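PDB 5J6X: Z-DNA binding protein kinase from Danio rerio, which probably binds left-handed Z-form nucleic acid through this winged helix-turn-helix Zalpha domain and, as the full-length protein, probably acts as a protein kinase. Local coordinates for residues T28-F33 / N63-W68. Numbering follows the deposited sequence.
Sequences TVQDIF and NKRPVW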
loop_
_atom_site.group_PDB
_atom_site.type_symbol
_atom_site.label_atom_id
_atom_site.label_comp_id
_atom_site.label_asym_id
_atom_site.label_seq_id
_atom_site.Cartn_x
_atom_site.Cartn_y
_atom_site.Cartn_z
ATOM N N THR A 28 0.792 6.226 -4.643
ATOM C CA THR A 28 2.167 6.179 -4.135
ATOM C C THR A 28 2.246 5.808 -2.640
ATOM O O THR A 28 1.223 5.734 -1.963
ATOM C CB THR A 28 2.855 7.512 -4.339
ATOM O OG1 THR A 28 2.108 8.541 -3.686
ATOM C CG2 THR A 28 2.933 7.823 -5.811
ATOM N N VAL A 29 3.445 5.572 -2.109
ATOM C CA VAL A 29 3.528 5.270 -0.691
ATOM C C VAL A 29 3.213 6.543 0.090
ATOM O O VAL A 29 2.689 6.507 1.211
ATOM C CB VAL A 29 4.905 4.717 -0.267
ATOM C CG1 VAL A 29 5.975 5.738 -0.443
ATOM C CG2 VAL A 29 4.868 4.254 1.192
ATOM N N GLN A 30 3.499 7.676 -0.539
ATOM C CA GLN A 30 3.244 8.970 0.060
ATOM C C GLN A 30 1.753 9.177 0.311
ATOM O O GLN A 30 1.371 9.465 1.435
ATOM C CB GLN A 30 3.812 10.082 -0.824
ATOM C CG GLN A 30 5.265 10.424 -0.545
ATOM C CD GLN A 30 6.233 9.392 -1.085
ATOM O OE1 GLN A 30 5.889 8.592 -1.948
ATOM N NE2 GLN A 30 7.457 9.416 -0.586
ATOM N N ASP A 31 0.914 9.020 -0.718
ATOM C CA ASP A 31 -0.521 9.273 -0.567
ATOM C C ASP A 31 -1.053 8.383 0.538
ATOM O O ASP A 31 -1.779 8.825 1.422
ATOM C CB ASP A 31 -1.303 9.002 -1.864
ATOM C CG ASP A 31 -0.934 9.952 -3.004
ATOM O OD1 ASP A 31 -0.602 11.130 -2.721
ATOM O OD2 ASP A 31 -0.972 9.497 -4.186
ATOM N N ILE A 32 -0.652 7.122 0.487
ATOM C CA ILE A 32 -1.129 6.136 1.429
ATOM C C ILE A 32 -0.822 6.519 2.877
ATOM O O ILE A 32 -1.748 6.647 3.690
ATOM C CB ILE A 32 -0.520 4.756 1.159
ATOM C CG1 ILE A 32 -0.880 4.250 -0.235
ATOM C CG2 ILE A 32 -1.003 3.759 2.213
ATOM C CD1 ILE A 32 -0.153 2.929 -0.611
ATOM N N PHE A 33 0.454 6.703 3.218
ATOM C CA PHE A 33 0.764 6.823 4.637
ATOM C C PHE A 33 0.145 8.089 5.222
ATOM O O PHE A 33 -0.247 8.089 6.382
ATOM C CB PHE A 33 2.279 6.739 4.904
ATOM C CG PHE A 33 3.049 7.996 4.648
ATOM C CD1 PHE A 33 3.111 8.994 5.598
ATOM C CD2 PHE A 33 3.794 8.140 3.499
ATOM C CE1 PHE A 33 3.841 10.142 5.371
ATOM C CE2 PHE A 33 4.540 9.281 3.279
ATOM C CZ PHE A 33 4.557 10.281 4.213
ATOM N N ASN A 63 10.399 8.888 -14.864
ATOM C CA ASN A 63 10.072 10.210 -14.327
ATOM C C ASN A 63 8.770 10.207 -13.528
ATOM O O ASN A 63 7.995 11.160 -13.549
ATOM C CB ASN A 63 10.004 11.251 -15.448
ATOM C CG ASN A 63 9.969 12.670 -14.912
ATOM O OD1 ASN A 63 10.693 13.003 -13.983
ATOM N ND2 ASN A 63 9.100 13.501 -15.471
ATOM N N LYS A 64 8.552 9.121 -12.808
ATOM C CA LYS A 64 7.320 8.920 -12.067
ATOM C C LYS A 64 7.622 8.225 -10.746
ATOM O O LYS A 64 8.652 7.570 -10.610
ATOM C CB LYS A 64 6.338 8.085 -12.895
ATOM C CG LYS A 64 5.002 8.734 -13.107
ATOM C CD LYS A 64 5.133 9.884 -14.043
ATOM C CE LYS A 64 3.896 10.767 -14.001
ATOM N NZ LYS A 64 3.764 11.467 -12.687
ATOM N N ARG A 65 6.724 8.353 -9.778
ATOM C CA ARG A 65 6.838 7.596 -8.536
ATOM C C ARG A 65 6.190 6.222 -8.668
ATOM O O ARG A 65 5.153 6.079 -9.322
ATOM C CB ARG A 65 6.185 8.345 -7.375
ATOM C CG ARG A 65 7.040 9.400 -6.759
ATOM C CD ARG A 65 6.388 10.039 -5.533
ATOM N NE ARG A 65 7.370 10.858 -4.828
ATOM C CZ ARG A 65 7.075 11.785 -3.932
ATOM N NH1 ARG A 65 5.810 12.031 -3.625
ATOM N NH2 ARG A 65 8.046 12.471 -3.347
ATOM N N PRO A 66 6.783 5.206 -8.014
ATOM C CA PRO A 66 6.141 3.893 -8.053
ATOM C C PRO A 66 4.776 3.952 -7.369
ATOM O O PRO A 66 4.626 4.603 -6.333
ATOM C CB PRO A 66 7.132 2.987 -7.309
ATOM C CG PRO A 66 7.953 3.890 -6.489
ATOM C CD PRO A 66 7.978 5.222 -7.152
ATOM N N VAL A 67 3.788 3.312 -7.990
ATOM C CA VAL A 67 2.435 3.246 -7.452
ATOM C C VAL A 67 2.042 1.802 -7.172
ATOM O O VAL A 67 2.446 0.889 -7.897
ATOM C CB VAL A 67 1.417 3.881 -8.413
ATOM C CG1 VAL A 67 1.562 5.393 -8.396
ATOM C CG2 VAL A 67 1.601 3.334 -9.798
ATOM N N TRP A 68 1.265 1.597 -6.115
ATOM C CA TRP A 68 0.800 0.267 -5.748
ATOM C C TRP A 68 -0.677 0.131 -6.049
ATOM O O TRP A 68 -1.413 1.089 -5.871
ATOM C CB TRP A 68 1.047 0.007 -4.280
ATOM C CG TRP A 68 2.458 0.079 -3.923
ATOM C CD1 TRP A 68 3.204 1.213 -3.731
ATOM C CD2 TRP A 68 3.338 -1.028 -3.710
ATOM N NE1 TRP A 68 4.496 0.870 -3.416
ATOM C CE2 TRP A 68 4.602 -0.497 -3.390
ATOM C CE3 TRP A 68 3.182 -2.412 -3.759
ATOM C CZ2 TRP A 68 5.700 -1.310 -3.114
ATOM C CZ3 TRP A 68 4.272 -3.213 -3.492
ATOM C CH2 TRP A 68 5.510 -2.662 -3.166
HETATM O O HOH W 1 2.647 11.029 -4.314
#
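A bend at chi2 of Gln30 (75°) and an Arg65 chain stretched out as far as NE bring amide and guanidinium together: the two side chains cross at about a right angle, yet their flat ends lie nearly parallel, 19° apart, and stack. Gln30 CD sits over one guanidinium face, displaced from its centre and 3.8 Å from Arg65 CZ; Gln30 CG meets Arg65 NH1 at 3.5 Å. Closer to the backbone, Thr28 CG2 packs on Arg65 CB (3.6 Å) and on Val67 CG1 (3.8 Å). Thr28 OG1 instead faces the helix as its N-cap, accepting from Asp31 N at 3.2 Å in a nearly straight bond (167°). A water 2.6 Å from Thr28 OG1 sits at the guanidinium edge, in plane, and accepts weakly from Arg65 NH1 (3.4 Å). Replacing Gln30 by alanine removes the stacked amide and would probably leave that face of Arg65 without its cover, the head freer to turn. The contact joins the start of helix 29-35 to the wing of the winged helix-turn-helix fold, where a backbone hydrogen bond joins Trp68 to Ser27. Stacking and aliphatic packing carry it, with one water as a weak bridge; no carboxylate pairs the arginine's charge within this contact.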